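Local coordinates for protein LAIR1 ecotodomain from MGD21 antibody (Homo sapiens, PDB 7JZK) that binds the V2 domain of a Plasmodium RIFIN as the immunoglobulin-type LAIR1 insert of the antibody MGD21, at residues P6-E11 / D91-V96; L37-N42 / G74-I79. All blocks are in the same frame, centred on the assembly; numbering follows the deposited sequence.

Contact 1: P6-E11 / D91-V96; sequences PSISAE and DYLELV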
# COMPACT_ATOMS: atom_id res chain seq x y z
N PRO A 6 9.40 17.39 -9.04
CA PRO A 6 10.43 16.36 -9.17
C PRO A 6 10.45 15.86 -10.60
O PRO A 6 9.51 16.07 -11.37
CB PRO A 6 9.97 15.26 -8.20
CG PRO A 6 8.50 15.44 -8.06
CD PRO A 6 8.17 16.88 -8.40
N SER A 7 11.53 15.16 -10.95
CA SER A 7 11.66 14.58 -12.28
C SER A 7 11.95 13.09 -12.13
O SER A 7 12.50 12.64 -11.12
CB SER A 7 12.77 15.24 -13.11
OG SER A 7 14.05 14.70 -12.81
N ILE A 8 11.58 12.33 -13.15
CA ILE A 8 11.74 10.88 -13.18
C ILE A 8 12.54 10.54 -14.42
O ILE A 8 12.28 11.09 -15.49
CB ILE A 8 10.37 10.16 -13.18
CG1 ILE A 8 10.48 8.67 -13.48
CG2 ILE A 8 9.38 10.79 -14.14
CD1 ILE A 8 11.03 7.83 -12.38
N SER A 9 13.51 9.64 -14.27
CA SER A 9 14.28 9.12 -15.40
C SER A 9 14.45 7.62 -15.21
O SER A 9 14.29 7.11 -14.10
CB SER A 9 15.64 9.82 -15.55
OG SER A 9 16.20 10.17 -14.29
N ALA A 10 14.78 6.92 -16.29
CA ALA A 10 15.01 5.48 -16.26
C ALA A 10 16.36 5.15 -16.86
O ALA A 10 16.72 5.67 -17.92
CB ALA A 10 13.92 4.72 -17.02
N GLU A 11 17.09 4.25 -16.20
CA GLU A 11 18.41 3.82 -16.62
C GLU A 11 18.43 2.30 -16.71
O GLU A 11 18.06 1.62 -15.73
CB GLU A 11 19.47 4.31 -15.63
CG GLU A 11 19.27 5.76 -15.18
CD GLU A 11 20.22 6.17 -14.08
OE1 GLU A 11 20.26 7.38 -13.75
OE2 GLU A 11 20.91 5.29 -13.53
N ASP A 91 5.91 14.39 -14.32
CA ASP A 91 5.28 13.83 -15.50
C ASP A 91 5.44 12.31 -15.50
O ASP A 91 6.40 11.78 -14.92
CB ASP A 91 5.89 14.42 -16.77
CG ASP A 91 5.13 15.65 -17.25
OD1 ASP A 91 4.44 16.27 -16.41
OD2 ASP A 91 5.24 16.00 -18.45
N TYR A 92 4.50 11.61 -16.14
CA TYR A 92 4.58 10.16 -16.28
C TYR A 92 5.66 9.78 -17.28
O TYR A 92 5.89 10.47 -18.27
CB TYR A 92 3.25 9.55 -16.75
CG TYR A 92 2.22 9.39 -15.66
CD1 TYR A 92 1.14 10.25 -15.58
CD2 TYR A 92 2.33 8.41 -14.69
CE1 TYR A 92 0.20 10.15 -14.57
CE2 TYR A 92 1.39 8.29 -13.67
CZ TYR A 92 0.32 9.16 -13.62
OH TYR A 92 -0.63 9.10 -12.63
N LEU A 93 6.26 8.63 -17.04
CA LEU A 93 7.30 8.01 -17.84
C LEU A 93 6.79 6.63 -18.24
O LEU A 93 6.34 5.88 -17.37
CB LEU A 93 8.57 7.87 -17.01
CG LEU A 93 9.92 7.55 -17.65
CD1 LEU A 93 10.46 8.79 -18.31
CD2 LEU A 93 10.89 7.02 -16.60
N GLU A 94 6.84 6.30 -19.54
CA GLU A 94 6.37 5.00 -20.01
C GLU A 94 7.54 4.03 -20.11
O GLU A 94 8.51 4.29 -20.83
CB GLU A 94 5.68 5.08 -21.37
CG GLU A 94 5.00 3.76 -21.79
CD GLU A 94 4.40 3.84 -23.19
OE1 GLU A 94 3.28 3.34 -23.40
OE2 GLU A 94 5.04 4.42 -24.08
N LEU A 95 7.43 2.90 -19.43
CA LEU A 95 8.40 1.82 -19.52
C LEU A 95 7.90 0.82 -20.54
O LEU A 95 6.77 0.32 -20.42
CB LEU A 95 8.61 1.15 -18.16
CG LEU A 95 9.31 -0.21 -18.24
CD1 LEU A 95 10.76 -0.01 -18.62
CD2 LEU A 95 9.21 -0.96 -16.93
N VAL A 96 8.73 0.53 -21.54
CA VAL A 96 8.42 -0.43 -22.57
C VAL A 96 9.33 -1.62 -22.34
O VAL A 96 10.54 -1.45 -22.16
CB VAL A 96 8.60 0.17 -23.97
CG1 VAL A 96 8.28 -0.88 -25.05
CG2 VAL A 96 7.70 1.38 -24.12
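Leu93 carries this contact, reaching from strand 93-96 toward strand 7-11 with its CD2 methyl set between Ile8 and Ala10. Its CG stands anti to the backbone N (chi1 -166°), which extends the side chain across the gap between the strands. CD2 then meets Ile8 CG1 at 3.6 Å and Ala10 CB at 3.8 Å, so two residues of the same face of strand 7-11 grip one methyl. Ile8 answers with CG1 also anti to its backbone N (chi1 169°), and the two branched chains cross obliquely. The other Ile8 branch, CG2, occupies the crowded position between N and the carbonyl carbon and lies close against a backbone oxygen, 3.2 Å from Asp91 O. The strands run nearly parallel, their axes 16° apart and 8.3 Å from each other at closest approach, too far for backbone pairing. They belong to the two different sheets of an immunoglobulin beta-sandwich, strand 7-11 pairing with strand 22-28 and strand 85-97 with strand 74-82, so the side chains bridge the sheets near one margin of the sandwich. Phe24 of strand 22-28 touches both Ile8 and Leu93, extending the apolar cluster inward. Ser9 has its CB turned from strand 93-96, and its OG takes a hydrogen bond with Arg27. The carboxylate of Asp91 forms a salt bridge with Arg5, just before segment 6-11.

Contact 2: L37-N42 / G74-I79; sequences LERERN and GLFRCI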
# COMPACT_ATOMS: atom_id res chain seq x y z
N LEU A 37 7.27 6.48 -5.60
CA LEU A 37 7.20 6.12 -7.00
C LEU A 37 5.83 5.52 -7.26
O LEU A 37 5.47 4.51 -6.64
CB LEU A 37 8.30 5.14 -7.37
CG LEU A 37 8.20 4.52 -8.75
CD1 LEU A 37 8.64 5.53 -9.82
CD2 LEU A 37 9.14 3.33 -8.75
N GLU A 38 5.07 6.20 -8.10
CA GLU A 38 3.68 5.80 -8.35
C GLU A 38 3.55 5.17 -9.72
O GLU A 38 4.33 5.48 -10.59
CB GLU A 38 2.77 7.02 -8.28
CG GLU A 38 2.45 7.53 -6.89
CD GLU A 38 1.48 8.69 -6.97
OE1 GLU A 38 1.21 9.31 -5.94
OE2 GLU A 38 0.99 8.96 -8.06
N ARG A 39 2.58 4.28 -9.85
CA ARG A 39 2.27 3.69 -11.17
C ARG A 39 1.20 4.54 -11.83
O ARG A 39 0.98 5.65 -11.39
CB ARG A 39 1.84 2.24 -11.00
CG ARG A 39 2.91 1.32 -10.42
CD ARG A 39 3.06 0.10 -11.30
NE ARG A 39 3.35 0.48 -12.67
CZ ARG A 39 3.54 -0.37 -13.67
NH1 ARG A 39 3.48 -1.67 -13.46
NH2 ARG A 39 3.80 0.09 -14.88
N GLU A 40 0.53 3.99 -12.82
CA GLU A 40 -0.55 4.72 -13.53
C GLU A 40 -1.64 5.09 -12.52
O GLU A 40 -2.37 6.04 -12.77
CB GLU A 40 -1.08 3.84 -14.66
CG GLU A 40 -0.20 2.65 -14.96
CD GLU A 40 -0.43 1.45 -14.06
OE1 GLU A 40 -1.49 1.40 -13.42
OE2 GLU A 40 0.46 0.60 -13.98
N ARG A 41 -1.75 4.33 -11.44
CA ARG A 41 -2.73 4.63 -10.40
C ARG A 41 -2.07 5.10 -9.10
O ARG A 41 -1.05 4.53 -8.74
CB ARG A 41 -3.81 3.56 -10.32
CG ARG A 41 -4.87 3.70 -11.40
CD ARG A 41 -5.41 2.38 -11.90
NE ARG A 41 -4.35 1.44 -12.24
CZ ARG A 41 -4.57 0.23 -12.75
NH1 ARG A 41 -3.55 -0.56 -13.03
NH2 ARG A 41 -5.80 -0.17 -12.98
N ASN A 42 -2.69 6.07 -8.44
CA ASN A 42 -2.18 6.73 -7.22
C ASN A 42 -2.00 5.72 -6.09
O ASN A 42 -1.12 5.93 -5.28
CB ASN A 42 -3.27 7.68 -6.72
CG ASN A 42 -2.89 9.14 -6.71
OD1 ASN A 42 -1.75 9.49 -6.97
ND2 ASN A 42 -3.85 10.00 -6.41
N GLY A 74 4.53 0.12 -18.48
CA GLY A 74 3.48 1.07 -18.21
C GLY A 74 4.04 2.37 -17.66
O GLY A 74 5.22 2.67 -17.80
N LEU A 75 3.19 3.14 -16.99
CA LEU A 75 3.55 4.46 -16.49
C LEU A 75 4.05 4.48 -15.04
O LEU A 75 3.56 3.74 -14.19
CB LEU A 75 2.35 5.39 -16.65
CG LEU A 75 2.06 6.01 -18.03
CD1 LEU A 75 2.18 5.08 -19.20
CD2 LEU A 75 0.73 6.70 -18.03
N PHE A 76 5.04 5.35 -14.78
CA PHE A 76 5.65 5.59 -13.47
C PHE A 76 5.87 7.09 -13.31
O PHE A 76 6.09 7.80 -14.29
CB PHE A 76 7.02 4.89 -13.30
CG PHE A 76 6.97 3.38 -13.38
CD1 PHE A 76 6.99 2.73 -14.61
CD2 PHE A 76 6.91 2.60 -12.22
CE1 PHE A 76 6.94 1.35 -14.69
CE2 PHE A 76 6.87 1.21 -12.29
CZ PHE A 76 6.88 0.58 -13.53
N ARG A 77 5.80 7.59 -12.07
CA ARG A 77 6.08 9.01 -11.83
C ARG A 77 6.52 9.20 -10.39
O ARG A 77 6.30 8.34 -9.54
CB ARG A 77 4.87 9.89 -12.16
CG ARG A 77 3.84 9.96 -11.06
CD ARG A 77 2.67 10.77 -11.53
NE ARG A 77 1.56 10.73 -10.58
CZ ARG A 77 0.45 11.45 -10.73
NH1 ARG A 77 0.30 12.24 -11.79
NH2 ARG A 77 -0.52 11.39 -9.83
N CYS A 78 7.13 10.34 -10.10
CA CYS A 78 7.67 10.59 -8.78
C CYS A 78 6.88 11.67 -8.06
O CYS A 78 6.26 12.54 -8.67
CB CYS A 78 9.15 10.99 -8.81
SG CYS A 78 10.23 9.92 -9.79
N ILE A 79 6.89 11.57 -6.74
CA ILE A 79 6.37 12.64 -5.90
C ILE A 79 7.16 12.58 -4.61
O ILE A 79 7.59 11.51 -4.18
CB ILE A 79 4.85 12.50 -5.68
CG1 ILE A 79 4.28 13.70 -4.94
CG2 ILE A 79 4.54 11.23 -4.95
CD1 ILE A 79 2.80 13.62 -4.76
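The guanidinium of Arg39 lies flat on the Phe76 ring, centres 4.1 Å apart and planes 10° from parallel, an offset cation-pi stack in which NH2 lies nearest the ring atoms CE1 and CZ and NE near CE2. Glu40 OE2 covers the opposite face; it is 3.2 Å from Arg39 NE but well above the guanidinium plane, a pairing of charges alone. At the edge are Gly74 N and Leu75 O, and the chain, bent at chi2 and chi3, curls back to place NH2 on Ala73 O and NH1 on Gly71 O by hydrogen bonds. Gly74 lets NH2 come within 3.5 Å of its CA. Leu37 CD1 rests on Phe76 CB at 3.9 Å, and the Phe76 ring meets Phe24 of the facing sheet. Cys78, beside Leu37, forms the disulfide with Cys26 that joins the two sheets of the immunoglobulin fold. Glu38 and Arg77 are a hydrogen-bonded antiparallel pair: Glu38 N reaches Arg77 O at 2.9 Å almost straight (172°), and Arg77 N returns to Glu38 O. Their side chains point the same way from the sheet. Glu38 OE2 lies in the guanidinium plane of Arg77 and takes NE-H at 3.1 Å, though the nitrogen stands above the carboxylate plane; NH2 adds a weak bond. The RIFIN chain packs on Leu37 and Phe76 through its Ala78, and also on Ile79 and Arg41. Glu38 pairs with Arg77, while Glu40 serves two arginines, Arg39 through OE2 and Arg41 through OE1; so much positive charge probably keeps both carboxylates ionised.

From the N terminus the chain first lays down segment 6-11, then passes through strand 22-28 to reach 37-42. The loop from there to 74-79 is closed by contact 2, and it lies wholly within the longer one that contact 1 closes when 91-96 returns beside 6-11; the two nest without crossing. Strands 74-82 and 85-97 are consecutive and neighbours in one sheet, so the contacts join directly: Leu93 N probably bonds to Phe76 O at 2.9 Å. Ile8 also touches the Cys78 sulfur. Contact 2 pairs strands within that sheet, whereas contact 1 ties that sheet's strand 85-97 to 7-11, an outermost strand of the facing sheet.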